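Side-chain contacts in chitooligosaccharide oxidase (Gibberella zeae, PDB 6Y0R), which oxidises the C1 hydroxyl of chitooligosaccharides to lactones with a bicovalently bound FAD, reducing molecular oxygen to hydrogen peroxide: residues A[195-198]-A[204-207]; A[234-239]-A[287-292]; A[405-410]-A[427-432]. All coordinates share one frame; numbering follows the deposited sequence.

Contact 1: residues A[195-198]-A[204-207]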
loop_
_atom_site.group_PDB
_atom_site.type_symbol
_atom_site.label_atom_id
_atom_site.label_comp_id
_atom_site.label_asym_id
_atom_site.label_seq_id
_atom_site.Cartn_x
_atom_site.Cartn_y
_atom_site.Cartn_z
ATOM N N VAL A 195 24.067 4.109 2.353
ATOM C CA VAL A 195 24.372 4.042 0.907
ATOM C C VAL A 195 23.295 4.790 0.116
ATOM O O VAL A 195 22.120 4.887 0.562
ATOM C CB VAL A 195 24.566 2.590 0.438
ATOM C CG1 VAL A 195 25.583 1.891 1.334
ATOM C CG2 VAL A 195 23.290 1.786 0.420
ATOM N N HIS A 196 23.691 5.277 -1.032
ATOM C CA HIS A 196 22.766 5.823 -2.040
ATOM C C HIS A 196 22.550 4.757 -3.112
ATOM O O HIS A 196 23.515 4.026 -3.444
ATOM C CB HIS A 196 23.298 7.172 -2.555
ATOM C CG HIS A 196 22.391 7.780 -3.562
ATOM N ND1 HIS A 196 21.234 8.450 -3.201
ATOM C CD2 HIS A 196 22.416 7.761 -4.905
ATOM C CE1 HIS A 196 20.616 8.858 -4.286
ATOM N NE2 HIS A 196 21.309 8.448 -5.348
ATOM N N CYS A 197 21.324 4.629 -3.633
ATOM C CA CYS A 197 21.019 3.773 -4.775
ATOM C C CYS A 197 20.059 4.474 -5.744
ATOM O O CYS A 197 19.364 5.443 -5.349
ATOM C CB CYS A 197 20.555 2.396 -4.302
ATOM S SG CYS A 197 18.934 2.413 -3.470
ATOM N N SER A 198 20.084 4.007 -6.972
ATOM C CA SER A 198 19.403 4.579 -8.145
ATOM C C SER A 198 19.464 3.556 -9.267
ATOM O O SER A 198 20.034 2.482 -9.052
ATOM C CB SER A 198 20.045 5.884 -8.535
ATOM O OG SER A 198 21.297 5.610 -9.142
ATOM N N ASP A 204 20.883 -2.945 -7.995
ATOM C CA ASP A 204 20.233 -4.174 -7.450
ATOM C C ASP A 204 19.452 -3.833 -6.167
ATOM O O ASP A 204 18.297 -4.286 -6.009
ATOM C CB ASP A 204 21.261 -5.297 -7.256
ATOM C CG ASP A 204 22.459 -4.967 -6.376
ATOM O OD1 ASP A 204 22.686 -3.789 -6.035
ATOM O OD2 ASP A 204 23.187 -5.926 -6.019
ATOM N N LEU A 205 20.014 -3.028 -5.295
ATOM C CA LEU A 205 19.349 -2.551 -4.071
ATOM C C LEU A 205 18.162 -1.683 -4.504
ATOM O O LEU A 205 17.083 -1.810 -3.925
ATOM C CB LEU A 205 20.291 -1.725 -3.208
ATOM C CG LEU A 205 19.725 -1.156 -1.914
ATOM C CD1 LEU A 205 19.241 -2.242 -0.955
ATOM C CD2 LEU A 205 20.764 -0.315 -1.234
ATOM N N PHE A 206 18.359 -0.810 -5.487
ATOM C CA PHE A 206 17.286 0.114 -5.928
ATOM C C PHE A 206 16.118 -0.680 -6.523
ATOM O O PHE A 206 14.940 -0.307 -6.293
ATOM C CB PHE A 206 17.827 1.131 -6.926
ATOM C CG PHE A 206 16.843 2.219 -7.244
ATOM C CD1 PHE A 206 16.426 3.082 -6.249
ATOM C CD2 PHE A 206 16.349 2.359 -8.525
ATOM C CE1 PHE A 206 15.498 4.067 -6.541
ATOM C CE2 PHE A 206 15.434 3.374 -8.819
ATOM C CZ PHE A 206 15.042 4.235 -7.828
ATOM N N TRP A 207 16.416 -1.724 -7.294
ATOM C CA TRP A 207 15.410 -2.687 -7.793
ATOM C C TRP A 207 14.639 -3.266 -6.585
ATOM O O TRP A 207 13.391 -3.338 -6.690
ATOM C CB TRP A 207 16.085 -3.762 -8.636
ATOM C CG TRP A 207 15.158 -4.754 -9.232
ATOM C CD1 TRP A 207 14.476 -4.677 -10.396
ATOM C CD2 TRP A 207 14.836 -6.036 -8.669
ATOM N NE1 TRP A 207 13.749 -5.806 -10.600
ATOM C CE2 TRP A 207 13.946 -6.658 -9.554
ATOM C CE3 TRP A 207 15.258 -6.700 -7.511
ATOM C CZ2 TRP A 207 13.422 -7.927 -9.302
ATOM C CZ3 TRP A 207 14.758 -7.968 -7.280
ATOM C CH2 TRP A 207 13.850 -8.546 -8.158
#

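Contact 2: residues A[234-239]-A[287-292]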
loop_
_atom_site.group_PDB
_atom_site.type_symbol
_atom_site.label_atom_id
_atom_site.label_comp_id
_atom_site.label_asym_id
_atom_site.label_seq_id
_atom_site.Cartn_x
_atom_site.Cartn_y
_atom_site.Cartn_z
ATOM N N THR A 234 -11.352 15.466 -11.891
ATOM C CA THR A 234 -12.768 15.212 -11.623
ATOM C C THR A 234 -12.916 13.885 -10.880
ATOM O O THR A 234 -12.672 12.851 -11.492
ATOM C CB THR A 234 -13.556 15.243 -12.932
ATOM O OG1 THR A 234 -13.326 16.504 -13.566
ATOM C CG2 THR A 234 -15.033 15.026 -12.716
ATOM N N TYR A 235 -13.479 13.920 -9.686
ATOM C CA TYR A 235 -13.870 12.676 -8.984
ATOM C C TYR A 235 -15.278 12.360 -9.422
ATOM O O TYR A 235 -16.052 13.267 -9.797
ATOM C CB TYR A 235 -13.698 12.758 -7.478
ATOM C CG TYR A 235 -14.512 13.788 -6.763
ATOM C CD1 TYR A 235 -15.819 13.525 -6.410
ATOM C CD2 TYR A 235 -13.902 14.945 -6.298
ATOM C CE1 TYR A 235 -16.540 14.434 -5.646
ATOM C CE2 TYR A 235 -14.618 15.862 -5.544
ATOM C CZ TYR A 235 -15.948 15.618 -5.250
ATOM O OH TYR A 235 -16.692 16.506 -4.498
ATOM N N PHE A 236 -15.609 11.078 -9.428
ATOM C CA PHE A 236 -16.930 10.663 -9.915
ATOM C C PHE A 236 -17.364 9.388 -9.209
ATOM O O PHE A 236 -16.566 8.662 -8.643
ATOM C CB PHE A 236 -16.946 10.477 -11.426
ATOM C CG PHE A 236 -16.039 9.407 -11.978
ATOM C CD1 PHE A 236 -14.725 9.685 -12.325
ATOM C CD2 PHE A 236 -16.508 8.103 -12.130
ATOM C CE1 PHE A 236 -13.900 8.689 -12.822
ATOM C CE2 PHE A 236 -15.678 7.110 -12.631
ATOM C CZ PHE A 236 -14.372 7.410 -12.972
ATOM N N ASP A 237 -18.675 9.184 -9.244
ATOM C CA ASP A 237 -19.346 8.018 -8.647
ATOM C C ASP A 237 -20.498 7.609 -9.547
ATOM O O ASP A 237 -21.138 8.489 -10.164
ATOM C CB ASP A 237 -19.804 8.344 -7.226
ATOM C CG ASP A 237 -18.642 8.608 -6.280
ATOM O OD1 ASP A 237 -18.031 7.605 -5.776
ATOM O OD2 ASP A 237 -18.266 9.804 -6.141
ATOM N N ILE A 238 -20.741 6.311 -9.592
ATOM C CA ILE A 238 -21.911 5.728 -10.295
ATOM C C ILE A 238 -22.596 4.782 -9.325
ATOM O O ILE A 238 -22.023 3.734 -8.984
ATOM C CB ILE A 238 -21.545 5.011 -11.599
ATOM C CG1 ILE A 238 -20.592 5.823 -12.471
ATOM C CG2 ILE A 238 -22.819 4.703 -12.347
ATOM C CD1 ILE A 238 -20.154 5.130 -13.718
ATOM N N GLY A 239 -23.811 5.158 -8.917
ATOM C CA GLY A 239 -24.655 4.332 -8.057
ATOM C C GLY A 239 -25.303 3.268 -8.904
ATOM O O GLY A 239 -25.700 3.565 -10.026
ATOM N N ALA A 287 -17.115 17.811 -18.120
ATOM C CA ALA A 287 -17.716 17.526 -19.442
ATOM C C ALA A 287 -16.954 16.400 -20.137
ATOM O O ALA A 287 -17.608 15.495 -20.700
ATOM C CB ALA A 287 -17.762 18.797 -20.266
ATOM N N SER A 288 -15.619 16.432 -20.071
ATOM C CA SER A 288 -14.716 15.446 -20.713
ATOM C C SER A 288 -14.907 14.085 -20.028
ATOM O O SER A 288 -14.943 13.068 -20.739
ATOM C CB SER A 288 -13.274 15.883 -20.653
ATOM O OG SER A 288 -13.056 17.031 -21.461
ATOM N N LEU A 289 -15.030 14.090 -18.701
ATOM C CA LEU A 289 -15.262 12.828 -17.930
ATOM C C LEU A 289 -16.591 12.207 -18.374
ATOM O O LEU A 289 -16.661 10.977 -18.632
ATOM C CB LEU A 289 -15.235 13.140 -16.434
ATOM C CG LEU A 289 -15.468 11.972 -15.478
ATOM C CD1 LEU A 289 -16.929 11.803 -15.162
ATOM C CD2 LEU A 289 -14.843 10.683 -15.996
ATOM N N ARG A 290 -17.655 13.007 -18.448
ATOM C CA ARG A 290 -18.977 12.485 -18.847
ATOM C C ARG A 290 -18.898 11.904 -20.256
ATOM O O ARG A 290 -19.472 10.822 -20.462
ATOM C CB ARG A 290 -20.021 13.596 -18.669
ATOM C CG ARG A 290 -20.325 13.882 -17.203
ATOM C CD ARG A 290 -21.482 14.834 -17.013
ATOM N NE ARG A 290 -21.703 15.126 -15.622
ATOM C CZ ARG A 290 -22.402 14.375 -14.789
ATOM N NH1 ARG A 290 -22.973 13.267 -15.211
ATOM N NH2 ARG A 290 -22.558 14.762 -13.538
ATOM N N LYS A 291 -18.199 12.556 -21.184
ATOM C CA LYS A 291 -18.054 11.989 -22.557
ATOM C C LYS A 291 -17.271 10.674 -22.520
ATOM O O LYS A 291 -17.711 9.679 -23.131
ATOM C CB LYS A 291 -17.410 13.003 -23.494
ATOM C CG LYS A 291 -18.312 14.184 -23.809
ATOM C CD LYS A 291 -17.642 15.322 -24.568
ATOM C CE LYS A 291 -18.376 16.638 -24.357
ATOM N NZ LYS A 291 -18.464 17.424 -25.608
ATOM N N ALA A 292 -16.215 10.617 -21.718
ATOM C CA ALA A 292 -15.337 9.421 -21.619
ATOM C C ALA A 292 -16.087 8.236 -21.014
ATOM O O ALA A 292 -15.774 7.072 -21.400
ATOM C CB ALA A 292 -14.120 9.735 -20.793
#

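Contact 3: residues A[405-410]-A[427-432]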
loop_
_atom_site.group_PDB
_atom_site.type_symbol
_atom_site.label_atom_id
_atom_site.label_comp_id
_atom_site.label_asym_id
_atom_site.label_seq_id
_atom_site.Cartn_x
_atom_site.Cartn_y
_atom_site.Cartn_z
ATOM N N PHE A 405 -7.978 -6.578 -6.307
ATOM C CA PHE A 405 -9.078 -6.655 -5.354
ATOM C C PHE A 405 -8.513 -6.452 -3.934
ATOM O O PHE A 405 -7.409 -7.002 -3.580
ATOM C CB PHE A 405 -9.725 -8.042 -5.351
ATOM C CG PHE A 405 -10.483 -8.426 -6.595
ATOM C CD1 PHE A 405 -9.816 -8.913 -7.704
ATOM C CD2 PHE A 405 -11.853 -8.270 -6.660
ATOM C CE1 PHE A 405 -10.516 -9.258 -8.851
ATOM C CE2 PHE A 405 -12.548 -8.633 -7.793
ATOM C CZ PHE A 405 -11.880 -9.130 -8.886
ATOM N N GLN A 406 -9.277 -5.695 -3.148
ATOM C CA GLN A 406 -9.053 -5.580 -1.705
ATOM C C GLN A 406 -10.284 -6.136 -0.975
ATOM O O GLN A 406 -11.379 -5.735 -1.321
ATOM C CB GLN A 406 -8.766 -4.143 -1.306
ATOM C CG GLN A 406 -8.613 -4.060 0.191
ATOM C CD GLN A 406 -8.266 -2.683 0.685
ATOM O OE1 GLN A 406 -8.449 -1.637 0.017
ATOM N NE2 GLN A 406 -7.759 -2.670 1.888
ATOM N N PHE A 407 -10.092 -7.054 -0.037
ATOM C CA PHE A 407 -11.204 -7.650 0.752
ATOM C C PHE A 407 -11.001 -7.270 2.213
ATOM O O PHE A 407 -9.885 -7.399 2.693
ATOM C CB PHE A 407 -11.228 -9.174 0.627
ATOM C CG PHE A 407 -11.129 -9.717 -0.777
ATOM C CD1 PHE A 407 -12.252 -9.768 -1.590
ATOM C CD2 PHE A 407 -9.905 -10.089 -1.317
ATOM C CE1 PHE A 407 -12.184 -10.278 -2.877
ATOM C CE2 PHE A 407 -9.838 -10.621 -2.606
ATOM C CZ PHE A 407 -10.970 -10.669 -3.389
ATOM N N TYR A 408 -12.043 -6.783 2.872
ATOM C CA TYR A 408 -11.918 -6.162 4.215
ATOM C C TYR A 408 -13.093 -6.587 5.094
ATOM O O TYR A 408 -14.230 -6.638 4.594
ATOM C CB TYR A 408 -11.843 -4.656 4.047
ATOM C CG TYR A 408 -11.176 -3.844 5.117
ATOM C CD1 TYR A 408 -11.887 -3.425 6.226
ATOM C CD2 TYR A 408 -9.889 -3.358 4.932
ATOM C CE1 TYR A 408 -11.330 -2.577 7.182
ATOM C CE2 TYR A 408 -9.309 -2.533 5.886
ATOM C CZ TYR A 408 -10.031 -2.124 6.997
ATOM O OH TYR A 408 -9.428 -1.290 7.893
ATOM N N ASP A 409 -12.794 -6.892 6.358
ATOM C CA ASP A 409 -13.836 -7.224 7.363
ATOM C C ASP A 409 -13.431 -6.567 8.670
ATOM O O ASP A 409 -12.325 -6.833 9.135
ATOM C CB ASP A 409 -13.986 -8.718 7.477
ATOM C CG ASP A 409 -15.105 -9.138 8.430
ATOM O OD1 ASP A 409 -16.067 -8.363 8.587
ATOM O OD2 ASP A 409 -15.031 -10.264 8.873
ATOM N N SER A 410 -14.328 -5.775 9.247
ATOM C CA SER A 410 -14.055 -4.899 10.404
ATOM C C SER A 410 -15.045 -5.219 11.530
ATOM O O SER A 410 -16.193 -5.523 11.228
ATOM C CB SER A 410 -14.219 -3.464 9.974
ATOM O OG SER A 410 -13.891 -2.624 11.028
ATOM N N GLY A 427 -13.283 -17.174 1.383
ATOM C CA GLY A 427 -14.309 -17.649 0.438
ATOM C C GLY A 427 -14.568 -16.593 -0.635
ATOM O O GLY A 427 -14.655 -16.981 -1.817
ATOM N N LEU A 428 -14.636 -15.326 -0.245
ATOM C CA LEU A 428 -14.807 -14.189 -1.203
ATOM C C LEU A 428 -13.678 -14.235 -2.230
ATOM O O LEU A 428 -13.915 -14.171 -3.465
ATOM C CB LEU A 428 -14.768 -12.867 -0.438
ATOM C CG LEU A 428 -16.074 -12.164 -0.122
ATOM C CD1 LEU A 428 -15.728 -10.903 0.665
ATOM C CD2 LEU A 428 -16.859 -11.836 -1.402
ATOM N N ARG A 429 -12.439 -14.329 -1.753
ATOM C CA ARG A 429 -11.282 -14.314 -2.663
ATOM C C ARG A 429 -11.277 -15.572 -3.539
ATOM O O ARG A 429 -11.063 -15.490 -4.751
ATOM C CB ARG A 429 -9.996 -14.208 -1.844
ATOM C CG ARG A 429 -8.768 -14.204 -2.730
ATOM C CD ARG A 429 -7.504 -14.024 -1.933
ATOM N NE ARG A 429 -7.073 -15.323 -1.455
ATOM C CZ ARG A 429 -7.258 -15.793 -0.263
ATOM N NH1 ARG A 429 -6.788 -17.003 0.055
ATOM N NH2 ARG A 429 -7.893 -15.041 0.630
ATOM N N GLN A 430 -11.462 -16.740 -2.924
ATOM C CA GLN A 430 -11.343 -18.021 -3.652
ATOM C C GLN A 430 -12.502 -18.207 -4.637
ATOM O O GLN A 430 -12.270 -18.965 -5.585
ATOM C CB GLN A 430 -11.250 -19.197 -2.672
ATOM C CG GLN A 430 -9.884 -19.294 -2.025
ATOM C CD GLN A 430 -9.758 -20.510 -1.137
ATOM O OE1 GLN A 430 -10.758 -21.043 -0.669
ATOM N NE2 GLN A 430 -8.519 -20.929 -0.906
ATOM N N SER A 431 -13.632 -17.513 -4.465
ATOM C CA SER A 431 -14.737 -17.527 -5.467
ATOM C C SER A 431 -14.183 -17.102 -6.822
ATOM O O SER A 431 -14.765 -17.500 -7.850
ATOM C CB SER A 431 -15.917 -16.694 -5.075
ATOM O OG SER A 431 -15.618 -15.296 -5.145
ATOM N N ILE A 432 -13.110 -16.298 -6.832
ATOM C CA ILE A 432 -12.355 -15.954 -8.063
ATOM C C ILE A 432 -11.108 -16.829 -8.193
ATOM O O ILE A 432 -10.920 -17.447 -9.246
ATOM C CB ILE A 432 -12.011 -14.455 -8.071
ATOM C CG1 ILE A 432 -13.281 -13.609 -7.972
ATOM C CG2 ILE A 432 -11.179 -14.138 -9.301
ATOM C CD1 ILE A 432 -13.027 -12.165 -7.787
#

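Contact 1: residues A[195-198]-A[204-207]
C197 and F206 bring their CA atoms to 5.4 Å, where the chain runs from strand 194-197 through a short connection into helix 203-212. This is a tight beta-alpha connection within the FAD-binding PCMH-type domain, and the strand pairs antiparallel with 182-188, bonding through V195 to V187 and through C197 to A185. The F206 ring is met in two different ways. S198 offers its CA hydrogen over one face, the carbon standing 3.8 Å from the ring centroid and only 18° off the normal, a CH-pi contact made by backbone rather than side chain. C197 instead sends its sulfur to the edge of the ring, with SG 3.8 Å from F206 CD1. That sulfur sits between its own backbone N and carbonyl carbon (chi1 68°), a rotation that aims it at the helix. C197 SG also lies 3.7 Å from F206 CA, so one atom touches both the backbone and the ring of the same residue. The same C197 SG meets L205 CG at 4.0 Å. Two residues earlier on the strand, V195 CG2 reaches L205 CD2 at 3.7 Å, the two branched side chains slanting across each other. L205 also packs on V187 of the paired strand and on Y476 of helix 466-476; its side chain is about 10 Å from the FAD. At the start of the helical segment, D204 folds its carboxylate back: D204 OD1 accepts the N-H of L205 N at 2.9 Å, strongly bent at 131° and from above the carboxylate plane. The same oxygen bonds Y476 OH, while D204 OD2 forms a salt bridge with K475 NZ.

Contact 2: residues A[234-239]-A[287-292]
L289 packs on T234 and F236, two residues whose side chains point the same way from strand 233-239, with its methyls on the phenylalanine and its CB and CG beside the threonine methyl. L289 CD2 lies 3.8 Å from F236 CD1 and 4.2 Å from the ring centroid, off-centre at 29° from the normal, a slanted CH-pi approach. The other methyl, L289 CD1, stands 4.0 Å from F236 CB, so both methyls lie on the same side of the ring plane, CD2 over the CD1-CE1 side and CD1 near its root. T234 CG2 comes within 4.1 Å of L289 CG. The leucine reaches this far because its CG is held anti to the backbone N (chi1 179°), extending the branch from the helix toward the strand.

Beyond this first shell, F236 also packs against I265 and M267 of strand 265-272, two places across the sheet, and A307 of the adjacent strand 305-310, and L289 leans on Y282. T234 OG1 turns to hydrogen bonds with G284 O and T309 OG1, which leaves its methyl for the leucine. Helix 286-300 thus lies against the seven-stranded antiparallel sheet characteristic of the substrate domain in this flavoenzyme family, and R290 ties the helix to the edge strand 305-310 through V305 O. The three touching residues are buried and meet through carbon alone, so what joins helix to strand here is dispersion and the exclusion of water.

Contact 3: residues A[405-410]-A[427-432]
R429 lies with its aliphatic stem against F407. R429 CB stands 3.7 Å from F407 CE2 and, 29° off the ring normal, makes an off-centre CH-pi contact; R429 CG, anti to the backbone N, keeps the same 3.7 Å from F407 CE2. R429 CD is the last atom to touch, 4.2 Å from F407 CE2. There the chain bends (chi3 85°) and carries the guanidinium away, toward a long, weak ion pair between NH2 and D449 OD2. Behind the stem, R429 CA sits over a face of the ring, 3.7 Å from F407 CZ.

Strand 405-410 and helix 427-432 run nearly antiparallel (156°), their axes 9.6 Å apart, a beta-alpha unit whose helix packs on the seven-stranded sheet. L428 approaches the same phenylalanine obliquely, L428 CB 4.2 Å from F407 CD1, while its side chain continues to L374, F360 and V361. One turn on, I432 points CD1 over a face of F405, a tight 3.4 Å from F405 CZ, and I432 also touches F357 and L344.

In the fold
From the N terminus, contact 1 comes first and closes the shortest loop, five residues between strand 194-197 and helix 203-212 in the FAD-binding part of the chain. Contact 2 then spans 47 residues, taking in helix 247-260 and strands 265-272 and 275-283 before helix 286-300 returns to strand 233-239. Contact 3 closes a 16-residue connection later on. The three follow in series, and none nests or crosses another. Contacts 2 and 3 secure different helices to one seven-stranded sheet, their centres 27 Å apart, whereas contact 1 belongs to the antiparallel sheet that holds strands 182-188 and 194-197, with its centre 35 Å from that of contact 3, across the middle of the chain.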